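Local coordinates for protein malate oxidoreductase (Thermotoga maritima, PDB 1VL6) that probably catalyses the NAD-dependent oxidative decarboxylation of malate to pyruvate and carbon dioxide, at residues Phe179-Lys184 against Ala355-Cys360; Gly170-Val175 against Val208-Asp213; Phe164-Gln169 against Val324-Ala329; Thr186-Glu191 against Gly263-Ile268. All blocks are in the same frame, centred on the assembly; numbering follows the deposited sequence.

Interaction 1 of 4, residues Phe179-Lys184 against Ala355-Cys360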
# COMPACT_ATOMS: atom_id res chain seq x y z
N PHE A 179 -31.27 -3.67 -21.69
CA PHE A 179 -32.55 -3.95 -22.35
C PHE A 179 -33.45 -2.73 -22.30
O PHE A 179 -34.00 -2.32 -23.31
CB PHE A 179 -33.27 -5.09 -21.68
CG PHE A 179 -34.70 -5.22 -22.09
CD1 PHE A 179 -35.04 -5.84 -23.27
CD2 PHE A 179 -35.71 -4.78 -21.28
CE1 PHE A 179 -36.36 -6.02 -23.62
CE2 PHE A 179 -37.03 -4.95 -21.65
CZ PHE A 179 -37.35 -5.57 -22.81
N LEU A 180 -33.57 -2.14 -21.12
CA LEU A 180 -34.39 -0.91 -21.00
C LEU A 180 -33.99 0.20 -21.94
O LEU A 180 -34.84 0.84 -22.55
CB LEU A 180 -34.39 -0.37 -19.58
CG LEU A 180 -35.11 -1.31 -18.60
CD1 LEU A 180 -34.90 -0.86 -17.18
CD2 LEU A 180 -36.59 -1.41 -18.89
N ASN A 181 -32.69 0.44 -22.06
CA ASN A 181 -32.21 1.49 -22.94
C ASN A 181 -32.39 1.12 -24.42
O ASN A 181 -32.82 1.94 -25.24
CB ASN A 181 -30.78 1.84 -22.58
CG ASN A 181 -30.70 2.79 -21.37
OD1 ASN A 181 -31.70 3.31 -20.88
ND2 ASN A 181 -29.49 3.01 -20.92
N ALA A 182 -32.09 -0.12 -24.76
CA ALA A 182 -32.33 -0.55 -26.12
C ALA A 182 -33.82 -0.38 -26.50
O ALA A 182 -34.16 0.07 -27.58
CB ALA A 182 -31.87 -2.01 -26.28
N LEU A 183 -34.70 -0.76 -25.57
CA LEU A 183 -36.13 -0.67 -25.77
C LEU A 183 -36.58 0.77 -26.04
O LEU A 183 -37.36 1.02 -26.92
CB LEU A 183 -36.87 -1.25 -24.54
CG LEU A 183 -38.39 -1.27 -24.65
CD1 LEU A 183 -38.78 -2.30 -25.74
CD2 LEU A 183 -39.10 -1.55 -23.33
N LYS A 184 -36.04 1.70 -25.27
CA LYS A 184 -36.30 3.09 -25.47
C LYS A 184 -35.95 3.49 -26.88
O LYS A 184 -36.74 4.14 -27.54
CB LYS A 184 -35.53 3.92 -24.44
CG LYS A 184 -35.67 5.40 -24.57
CD LYS A 184 -34.73 6.12 -23.54
CE LYS A 184 -34.57 7.66 -23.87
NZ LYS A 184 -33.49 8.37 -23.04
N ALA A 355 -30.08 2.76 -12.17
CA ALA A 355 -28.95 3.62 -12.04
C ALA A 355 -28.00 3.40 -13.21
O ALA A 355 -27.48 4.38 -13.80
CB ALA A 355 -28.30 3.32 -10.71
N ILE A 356 -27.79 2.14 -13.59
CA ILE A 356 -26.91 1.88 -14.77
C ILE A 356 -27.55 2.48 -16.05
O ILE A 356 -26.90 3.17 -16.82
CB ILE A 356 -26.64 0.40 -14.91
CG1 ILE A 356 -25.73 -0.06 -13.77
CG2 ILE A 356 -26.03 0.09 -16.24
CD1 ILE A 356 -25.76 -1.53 -13.60
N ALA A 357 -28.85 2.28 -16.23
CA ALA A 357 -29.50 2.76 -17.44
C ALA A 357 -29.42 4.26 -17.54
O ALA A 357 -29.26 4.80 -18.62
CB ALA A 357 -30.94 2.31 -17.53
N ARG A 358 -29.56 4.97 -16.43
CA ARG A 358 -29.64 6.42 -16.52
C ARG A 358 -28.20 6.94 -16.55
O ARG A 358 -27.97 8.14 -16.68
CB ARG A 358 -30.48 7.04 -15.39
CG ARG A 358 -29.75 7.16 -14.08
CD ARG A 358 -30.56 7.68 -12.90
NE ARG A 358 -29.76 7.54 -11.67
CZ ARG A 358 -28.77 8.37 -11.33
NH1 ARG A 358 -28.46 9.41 -12.11
NH2 ARG A 358 -28.07 8.17 -10.20
N SER A 359 -27.21 6.07 -16.43
CA SER A 359 -25.86 6.58 -16.34
C SER A 359 -25.30 6.93 -17.72
O SER A 359 -24.12 7.17 -17.85
CB SER A 359 -24.98 5.63 -15.51
OG SER A 359 -25.27 5.77 -14.10
N CYS A 360 -26.13 6.95 -18.76
CA CYS A 360 -25.70 7.45 -20.05
C CYS A 360 -26.88 7.91 -20.82
O CYS A 360 -27.99 7.62 -20.43
CB CYS A 360 -25.01 6.36 -20.82
SG CYS A 360 -26.06 5.02 -21.44

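Interaction 2 of 4, residues Gly170-Val175 against Val208-Asp213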
# COMPACT_ATOMS: atom_id res chain seq x y z
N GLY A 170 -25.79 -10.12 -11.02
CA GLY A 170 -25.06 -9.10 -11.76
C GLY A 170 -25.40 -9.12 -13.23
O GLY A 170 -25.74 -8.10 -13.82
N THR A 171 -25.34 -10.29 -13.84
CA THR A 171 -25.67 -10.37 -15.24
C THR A 171 -27.06 -9.92 -15.47
O THR A 171 -27.33 -9.23 -16.44
CB THR A 171 -25.58 -11.77 -15.74
OG1 THR A 171 -24.28 -12.29 -15.49
CG2 THR A 171 -25.73 -11.81 -17.28
N ALA A 172 -27.98 -10.33 -14.60
CA ALA A 172 -29.37 -9.92 -14.77
C ALA A 172 -29.53 -8.39 -14.65
O ALA A 172 -30.26 -7.78 -15.39
CB ALA A 172 -30.25 -10.63 -13.76
N VAL A 173 -28.80 -7.77 -13.73
CA VAL A 173 -28.90 -6.31 -13.55
C VAL A 173 -28.42 -5.57 -14.80
O VAL A 173 -29.12 -4.72 -15.33
CB VAL A 173 -28.12 -5.85 -12.33
CG1 VAL A 173 -27.93 -4.33 -12.31
CG2 VAL A 173 -28.85 -6.28 -11.10
N VAL A 174 -27.25 -5.94 -15.29
CA VAL A 174 -26.70 -5.26 -16.43
C VAL A 174 -27.50 -5.56 -17.70
O VAL A 174 -27.74 -4.66 -18.50
CB VAL A 174 -25.23 -5.62 -16.62
CG1 VAL A 174 -24.64 -4.83 -17.75
CG2 VAL A 174 -24.47 -5.28 -15.39
N VAL A 175 -27.93 -6.79 -17.89
CA VAL A 175 -28.72 -7.12 -19.09
C VAL A 175 -30.02 -6.30 -19.07
O VAL A 175 -30.42 -5.75 -20.08
CB VAL A 175 -29.06 -8.58 -19.11
CG1 VAL A 175 -30.13 -8.91 -20.15
CG2 VAL A 175 -27.79 -9.44 -19.35
N VAL A 208 -34.68 -13.96 -17.26
CA VAL A 208 -36.10 -14.16 -17.51
C VAL A 208 -36.92 -13.51 -16.40
O VAL A 208 -37.86 -12.77 -16.67
CB VAL A 208 -36.42 -15.64 -17.58
CG1 VAL A 208 -37.96 -15.89 -17.61
CG2 VAL A 208 -35.74 -16.26 -18.78
N LYS A 209 -36.58 -13.80 -15.16
CA LYS A 209 -37.34 -13.27 -14.04
C LYS A 209 -37.28 -11.72 -13.92
O LYS A 209 -38.26 -11.10 -13.57
CB LYS A 209 -36.87 -13.92 -12.73
CG LYS A 209 -37.41 -15.31 -12.52
CD LYS A 209 -36.96 -15.86 -11.21
CE LYS A 209 -37.64 -17.18 -10.89
NZ LYS A 209 -37.15 -17.58 -9.56
N PHE A 210 -36.14 -11.12 -14.19
CA PHE A 210 -36.05 -9.66 -14.18
C PHE A 210 -36.90 -9.06 -15.26
O PHE A 210 -37.57 -8.07 -14.99
CB PHE A 210 -34.61 -9.14 -14.38
CG PHE A 210 -33.83 -8.98 -13.11
CD1 PHE A 210 -33.45 -10.08 -12.36
CD2 PHE A 210 -33.47 -7.73 -12.66
CE1 PHE A 210 -32.74 -9.94 -11.20
CE2 PHE A 210 -32.74 -7.60 -11.52
CZ PHE A 210 -32.38 -8.70 -10.78
N LEU A 211 -36.85 -9.62 -16.47
CA LEU A 211 -37.67 -9.07 -17.56
C LEU A 211 -39.15 -9.14 -17.19
O LEU A 211 -39.91 -8.18 -17.42
CB LEU A 211 -37.43 -9.77 -18.89
CG LEU A 211 -36.02 -9.62 -19.47
CD1 LEU A 211 -35.81 -10.58 -20.64
CD2 LEU A 211 -35.74 -8.21 -19.88
N LEU A 212 -39.56 -10.24 -16.58
CA LEU A 212 -40.95 -10.33 -16.17
C LEU A 212 -41.27 -9.29 -15.13
O LEU A 212 -42.21 -8.61 -15.29
CB LEU A 212 -41.34 -11.72 -15.69
CG LEU A 212 -41.25 -12.83 -16.76
CD1 LEU A 212 -41.21 -14.24 -16.12
CD2 LEU A 212 -42.34 -12.75 -17.83
N ASP A 213 -40.47 -9.16 -14.09
CA ASP A 213 -40.63 -8.09 -13.10
C ASP A 213 -40.73 -6.73 -13.73
O ASP A 213 -41.46 -5.89 -13.22
CB ASP A 213 -39.40 -7.95 -12.24
CG ASP A 213 -39.44 -8.76 -11.04
OD1 ASP A 213 -40.44 -9.49 -10.84
OD2 ASP A 213 -38.46 -8.73 -10.24

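Interaction 3 of 4, residues Phe164-Gln169 against Val324-Ala329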
# COMPACT_ATOMS: atom_id res chain seq x y z
N PHE A 164 -24.28 -12.28 -2.75
CA PHE A 164 -24.49 -11.88 -4.12
C PHE A 164 -23.77 -12.90 -4.98
O PHE A 164 -22.63 -13.25 -4.66
CB PHE A 164 -23.82 -10.52 -4.29
CG PHE A 164 -23.95 -9.92 -5.68
CD1 PHE A 164 -25.17 -9.45 -6.15
CD2 PHE A 164 -22.83 -9.77 -6.48
CE1 PHE A 164 -25.27 -8.87 -7.41
CE2 PHE A 164 -22.92 -9.18 -7.75
CZ PHE A 164 -24.15 -8.74 -8.21
N HIS A 165 -24.41 -13.37 -6.05
CA HIS A 165 -23.73 -14.20 -7.09
C HIS A 165 -23.75 -13.49 -8.45
O HIS A 165 -24.82 -13.36 -9.06
CB HIS A 165 -24.39 -15.56 -7.20
CG HIS A 165 -23.74 -16.49 -8.17
ND1 HIS A 165 -24.39 -17.59 -8.68
CD2 HIS A 165 -22.51 -16.50 -8.72
CE1 HIS A 165 -23.58 -18.24 -9.50
NE2 HIS A 165 -22.44 -17.59 -9.56
N ASP A 166 -22.60 -13.01 -8.89
CA ASP A 166 -22.50 -12.28 -10.15
C ASP A 166 -23.28 -12.83 -11.31
O ASP A 166 -24.05 -12.12 -11.93
CB ASP A 166 -21.09 -12.28 -10.68
CG ASP A 166 -20.31 -11.21 -10.13
OD1 ASP A 166 -19.77 -11.37 -9.01
OD2 ASP A 166 -20.27 -10.14 -10.79
N ASP A 167 -22.96 -14.06 -11.66
CA ASP A 167 -23.45 -14.65 -12.89
C ASP A 167 -24.95 -14.72 -12.93
O ASP A 167 -25.54 -14.76 -13.99
CB ASP A 167 -22.87 -16.06 -13.05
CG ASP A 167 -21.35 -16.03 -13.16
OD1 ASP A 167 -20.97 -15.59 -14.29
OD2 ASP A 167 -20.52 -16.30 -12.19
N GLN A 168 -25.56 -14.71 -11.76
CA GLN A 168 -26.99 -14.66 -11.63
C GLN A 168 -27.46 -13.23 -11.56
O GLN A 168 -28.14 -12.77 -12.47
CB GLN A 168 -27.43 -15.42 -10.35
CG GLN A 168 -27.17 -16.94 -10.34
CD GLN A 168 -27.96 -17.65 -9.23
OE1 GLN A 168 -29.19 -17.56 -9.18
NE2 GLN A 168 -27.27 -18.38 -8.37
N GLN A 169 -27.11 -12.54 -10.47
CA GLN A 169 -27.74 -11.23 -10.14
C GLN A 169 -27.09 -10.07 -10.88
O GLN A 169 -27.76 -9.14 -11.33
CB GLN A 169 -27.78 -10.97 -8.60
CG GLN A 169 -28.53 -12.10 -7.84
CD GLN A 169 -28.21 -12.16 -6.36
OE1 GLN A 169 -27.06 -12.34 -5.99
NE2 GLN A 169 -29.23 -11.97 -5.51
N VAL A 324 -22.11 -5.69 -22.46
CA VAL A 324 -22.90 -5.99 -21.27
C VAL A 324 -22.01 -6.76 -20.30
O VAL A 324 -21.73 -7.90 -20.50
CB VAL A 324 -24.08 -6.85 -21.69
CG1 VAL A 324 -24.96 -7.26 -20.48
CG2 VAL A 324 -24.87 -6.05 -22.71
N ASN A 325 -21.49 -6.11 -19.29
CA ASN A 325 -20.60 -6.81 -18.39
C ASN A 325 -20.81 -6.50 -16.90
O ASN A 325 -21.10 -5.38 -16.52
CB ASN A 325 -19.14 -6.70 -18.77
CG ASN A 325 -18.52 -5.52 -18.23
OD1 ASN A 325 -19.06 -4.46 -18.39
ND2 ASN A 325 -17.38 -5.67 -17.54
N ASN A 326 -20.78 -7.59 -16.14
CA ASN A 326 -21.02 -7.65 -14.70
C ASN A 326 -20.32 -6.58 -13.91
O ASN A 326 -20.83 -6.17 -12.89
CB ASN A 326 -20.52 -9.03 -14.22
CG ASN A 326 -21.49 -10.13 -14.55
OD1 ASN A 326 -22.40 -9.92 -15.36
ND2 ASN A 326 -21.37 -11.25 -13.90
N LEU A 327 -19.18 -6.13 -14.43
CA LEU A 327 -18.36 -5.15 -13.76
C LEU A 327 -19.07 -3.84 -13.52
O LEU A 327 -18.73 -3.11 -12.60
CB LEU A 327 -17.06 -4.91 -14.52
CG LEU A 327 -16.08 -3.92 -13.88
CD1 LEU A 327 -15.69 -4.31 -12.49
CD2 LEU A 327 -14.85 -3.80 -14.79
N LEU A 328 -20.04 -3.52 -14.35
CA LEU A 328 -20.80 -2.30 -14.10
C LEU A 328 -21.64 -2.40 -12.86
O LEU A 328 -22.06 -1.36 -12.31
CB LEU A 328 -21.72 -1.99 -15.27
CG LEU A 328 -21.05 -1.65 -16.59
CD1 LEU A 328 -22.03 -1.77 -17.73
CD2 LEU A 328 -20.51 -0.27 -16.51
N ALA A 329 -21.91 -3.63 -12.40
CA ALA A 329 -22.91 -3.85 -11.33
C ALA A 329 -22.31 -4.20 -9.98
O ALA A 329 -22.67 -3.59 -8.97
CB ALA A 329 -23.87 -4.93 -11.73

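Interaction 4 of 4, residues Thr186-Glu191 against Gly263-Ile268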
# COMPACT_ATOMS: atom_id res chain seq x y z
N THR A 186 -35.61 1.73 -29.54
CA THR A 186 -36.58 1.01 -30.34
C THR A 186 -37.97 1.65 -30.45
O THR A 186 -38.73 1.40 -31.40
CB THR A 186 -36.68 -0.34 -29.61
OG1 THR A 186 -35.88 -1.34 -30.30
CG2 THR A 186 -37.99 -0.83 -29.56
N GLU A 187 -38.33 2.41 -29.43
CA GLU A 187 -39.62 3.08 -29.35
C GLU A 187 -40.83 2.15 -29.23
O GLU A 187 -41.95 2.57 -29.45
CB GLU A 187 -39.82 4.06 -30.52
CG GLU A 187 -39.03 5.34 -30.35
CD GLU A 187 -39.16 6.33 -31.50
OE1 GLU A 187 -39.01 5.94 -32.70
OE2 GLU A 187 -39.37 7.52 -31.18
N LYS A 188 -40.61 0.93 -28.80
CA LYS A 188 -41.66 -0.05 -28.61
C LYS A 188 -42.09 -0.11 -27.12
O LYS A 188 -41.36 0.35 -26.23
CB LYS A 188 -41.14 -1.43 -29.01
CG LYS A 188 -40.88 -1.59 -30.48
CD LYS A 188 -40.13 -2.85 -30.82
CE LYS A 188 -39.95 -3.00 -32.37
NZ LYS A 188 -39.05 -4.20 -32.69
N LYS A 189 -43.27 -0.67 -26.85
CA LYS A 189 -43.83 -0.75 -25.46
C LYS A 189 -43.42 -2.07 -24.79
O LYS A 189 -43.53 -3.12 -25.39
CB LYS A 189 -45.36 -0.65 -25.46
CG LYS A 189 -45.91 0.54 -26.21
CD LYS A 189 -47.44 0.64 -26.11
CE LYS A 189 -47.89 2.11 -26.07
NZ LYS A 189 -49.37 2.25 -25.98
N ILE A 190 -42.99 -2.01 -23.55
CA ILE A 190 -42.44 -3.18 -22.89
C ILE A 190 -43.43 -4.33 -22.73
O ILE A 190 -43.08 -5.48 -22.84
CB ILE A 190 -41.83 -2.80 -21.50
CG1 ILE A 190 -40.98 -3.95 -20.96
CG2 ILE A 190 -42.92 -2.48 -20.53
CD1 ILE A 190 -40.08 -3.55 -19.84
N GLU A 191 -44.68 -3.99 -22.46
CA GLU A 191 -45.72 -5.00 -22.38
C GLU A 191 -46.07 -5.60 -23.78
O GLU A 191 -46.85 -6.55 -23.83
CB GLU A 191 -46.97 -4.47 -21.66
CG GLU A 191 -47.81 -3.46 -22.43
CD GLU A 191 -47.33 -2.01 -22.39
OE1 GLU A 191 -46.25 -1.70 -21.81
OE2 GLU A 191 -48.08 -1.18 -22.95
N GLY A 263 -40.50 -13.01 -35.65
CA GLY A 263 -41.19 -11.86 -35.14
C GLY A 263 -40.66 -11.33 -33.84
O GLY A 263 -41.13 -10.33 -33.35
N ALA A 264 -39.66 -11.96 -33.28
CA ALA A 264 -39.14 -11.50 -32.02
C ALA A 264 -38.52 -10.12 -32.14
O ALA A 264 -37.93 -9.78 -33.14
CB ALA A 264 -38.12 -12.49 -31.50
N ASP A 265 -38.65 -9.34 -31.08
CA ASP A 265 -38.05 -8.02 -31.02
C ASP A 265 -36.67 -8.02 -30.40
O ASP A 265 -35.83 -7.18 -30.74
CB ASP A 265 -38.95 -7.12 -30.20
CG ASP A 265 -40.31 -6.97 -30.82
OD1 ASP A 265 -40.41 -6.13 -31.73
OD2 ASP A 265 -41.30 -7.67 -30.48
N PHE A 266 -36.43 -8.93 -29.47
CA PHE A 266 -35.11 -9.04 -28.84
C PHE A 266 -34.70 -10.49 -28.78
O PHE A 266 -35.55 -11.40 -28.65
CB PHE A 266 -35.15 -8.50 -27.43
CG PHE A 266 -35.44 -7.03 -27.34
CD1 PHE A 266 -36.71 -6.55 -27.59
CD2 PHE A 266 -34.46 -6.14 -26.94
CE1 PHE A 266 -36.99 -5.22 -27.47
CE2 PHE A 266 -34.74 -4.81 -26.83
CZ PHE A 266 -36.00 -4.34 -27.10
N PHE A 267 -33.39 -10.70 -28.93
CA PHE A 267 -32.80 -11.97 -28.62
C PHE A 267 -31.81 -11.66 -27.55
O PHE A 267 -30.97 -10.75 -27.72
CB PHE A 267 -32.08 -12.59 -29.83
CG PHE A 267 -31.11 -13.72 -29.48
CD1 PHE A 267 -31.54 -15.03 -29.38
CD2 PHE A 267 -29.79 -13.45 -29.22
CE1 PHE A 267 -30.68 -16.03 -29.05
CE2 PHE A 267 -28.93 -14.46 -28.87
CZ PHE A 267 -29.37 -15.75 -28.79
N ILE A 268 -31.89 -12.42 -26.45
CA ILE A 268 -30.86 -12.38 -25.43
C ILE A 268 -30.28 -13.75 -25.24
O ILE A 268 -30.94 -14.69 -24.74
CB ILE A 268 -31.43 -11.89 -24.16
CG1 ILE A 268 -32.23 -10.60 -24.43
CG2 ILE A 268 -30.33 -11.62 -23.22
CD1 ILE A 268 -32.57 -9.81 -23.20

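Interaction 1 of 4, residues Phe179-Lys184 against Ala355-Cys360
With chi1 at -80°, Asn181 sets its CG opposite its own carbonyl carbon, and a chi2 of -8° turns OD1 back over CA, which leaves ND2 leading toward Ala357 on helix 346-358. The methyl of Ala357 comes to the same amide, and the two CA atoms, of Asn181 and Ala357, lie 6.3 Å apart. ND2 of Asn181 gives a hydrogen bond to Ala357 O at 2.9 Å. The bond is almost straight, with an N-H...O angle of 176°, and it lies within the amide plane of Asn181. At the acceptor it arrives in the carbonyl plane on a lone pair of Ala357 O. The amide oxygen sits by the methyl instead: OD1 of Asn181 is 3.6 Å from Ala357 CB. Cys360 adds a looser touch from the loop that follows, where its SG lies 4.0 Å from ND2 of Asn181. The amide nitrogen also bonds to Ile367 O, while Pro362 packs on the Asn181 side chain. Farther along helix 166-186, Lys184 makes a salt bridge with Glu361, just past Cys360. Helices 166-186 and 346-358 of the NAD-binding domain are thus joined by a buried side-chain-to-backbone hydrogen bond. A buried amide that donates to two backbone carbonyls, one on a helix and one beyond it, is fixed in rotation as well as in place.

Interaction 2 of 4, residues Gly170-Val175 against Val208-Asp213
Helix 166-186 and helix 202-214 run past each other with Ala172 and Phe210 at the point of nearest approach, where their CA atoms are 6.7 Å apart. The small methyl of Ala172 allows this, because it points toward the neighbouring helix and lies over one face of the Phe210 ring. Ala172 CB stands 3.8 Å from the centroid of the Phe210 ring, 24° off the ring normal, as a CH-pi contact displaced toward one rim. The closest ring carbon is CD1 of Phe210, at 3.5 Å from Ala172 CB, with CE1 almost as near. With chi1 at -89° the ring of Phe210 reaches from helix 202-214 to helix 166-186, and its CE2 comes obliquely to CG2 of Val173, at 4.1 Å. Val173 also packs on Ala352 and Val353 of helix 346-358. Helix 202-214 follows strand 194-198 through a glycine-rich turn holding Gly199, Gly201 and Gly204, a sequence consistent with the dinucleotide-binding beta-alpha unit of a Rossmann fold. Helix 166-186 packs against the helix that follows this turn, and Ala172 lies near its glycines without touching them. Beside the aromatic contact, Ser176 touches Phe210 and Val175 packs on Ile207, extending the seam along both helices. Lys209 turns from it to a salt bridge with Glu243.

Interaction 3 of 4, residues Phe164-Gln169 against Val324-Ala329
The side chains of Asp166 and Asn326 cross obliquely, with carboxylate and amide planes only 20° apart. Asn326 has CG opposite its carbonyl carbon (chi1 -78°), and this carries the amide across to the start of helix 166-186. Its ND2 rests 3.4 Å from Asp166 CB, while CB of Asn326 lies 3.6 Å from Asp166 OD2. The other oxygen of the carboxylate, OD1, is taken by Lys99 and Asn139 through a salt bridge and a hydrogen bond. The clear polar partner of Asn326 is Thr171, one turn along the helix, whose OG1 bonds to Asn326 OD1. Asp167 approaches ND2 of Asn326 with its backbone N, at 3.9 Å, and more distantly with its carboxylate.

The helix opens with a wider pi-type turn, and two glutamines fold back over it. A chi3 of -59° turns the Gln169 amide, and its OE1 accepts the backbone N of His165 at 2.8 Å, in the carbonyl plane. Gln168 sends NE2 to ND1 of His165 at 3.0 Å, lying at the ring edge in the imidazole plane. These bonds brace the corner where strand 163-165 turns into helix 166-186, next to the two aspartates. Phe164, just before the corner, packs on Phe330 and Met334 of helix 330-340, and Glu141 and Asp142 lie beside the aspartates. Such a cluster of acidic side chains, between the sheet holding strand 163-165 and the NAD-binding domain, is consistent with the divalent-metal site of malic enzymes, though no metal contact is established here.

Interaction 4 of 4, residues Thr186-Glu191 against Gly263-Ile268
Lys188 crosses the carboxylate of Asp265 obliquely with the end of its extended side chain. Its CD is 3.4 Å from OD1 of Asp265, and CE follows at 3.2 Å from the same oxygen. At the tip NZ closes a salt bridge, 2.5 Å from Asp265 OD1, reaching that oxygen on its anti lone pair, away from OD2. Chi1 of Lys188 is -68°, which starts the chain beside the backbone N and aims it across to Asp265, just before the strand. The acceptor is shared: Asp265 OD1 also bonds Ser285 OG, and OD2 takes the backbone N of Lys194. The ammonium has Arg286 O as a further partner. The buried carboxylate is therefore held at both oxygens, and the nearby positive charge would favour its ionised form. Strand 266-269 sits between strands 194-198 and 289-292 in the parallel core of the Rossmann-like sheet, and the Lys188 loop is the link that takes the chain from helix 166-186 to strand 194-198. Glu187, with positive phi, is the first residue to leave the helix, and Thr186 just before it comes near Phe266, the first residue of the strand. OG1 of Thr186 is 4.4 Å from CZ of Phe266, approaching obliquely. The ring of Phe266 is also packed by Ala182 of the helix and by Val195 and Val289 of the strands on either side, while Val193 touches both Lys188 and Asp265.

Helix 166-186 ties the set together: it supplies one segment each to interactions 1, 2 and 3, and interaction 4 starts where it ends. Interactions 2 and 3 have centres about 10 Å apart and join through a probable hydrogen bond, Thr171 N to Asp166 O at 2.9 Å. Interactions 1 and 2 share packing of Phe179 CD2 on Leu211 CD2 at 3.7 Å. Interaction 1 meets interaction 4 where Phe179 CD1 lies 3.7 Å from Phe266 CE2. Interactions 3 and 4 do not touch, with centres about 23 Å apart; interaction 3 lies by the probable active-site cleft, interaction 4 at the far end of the helix.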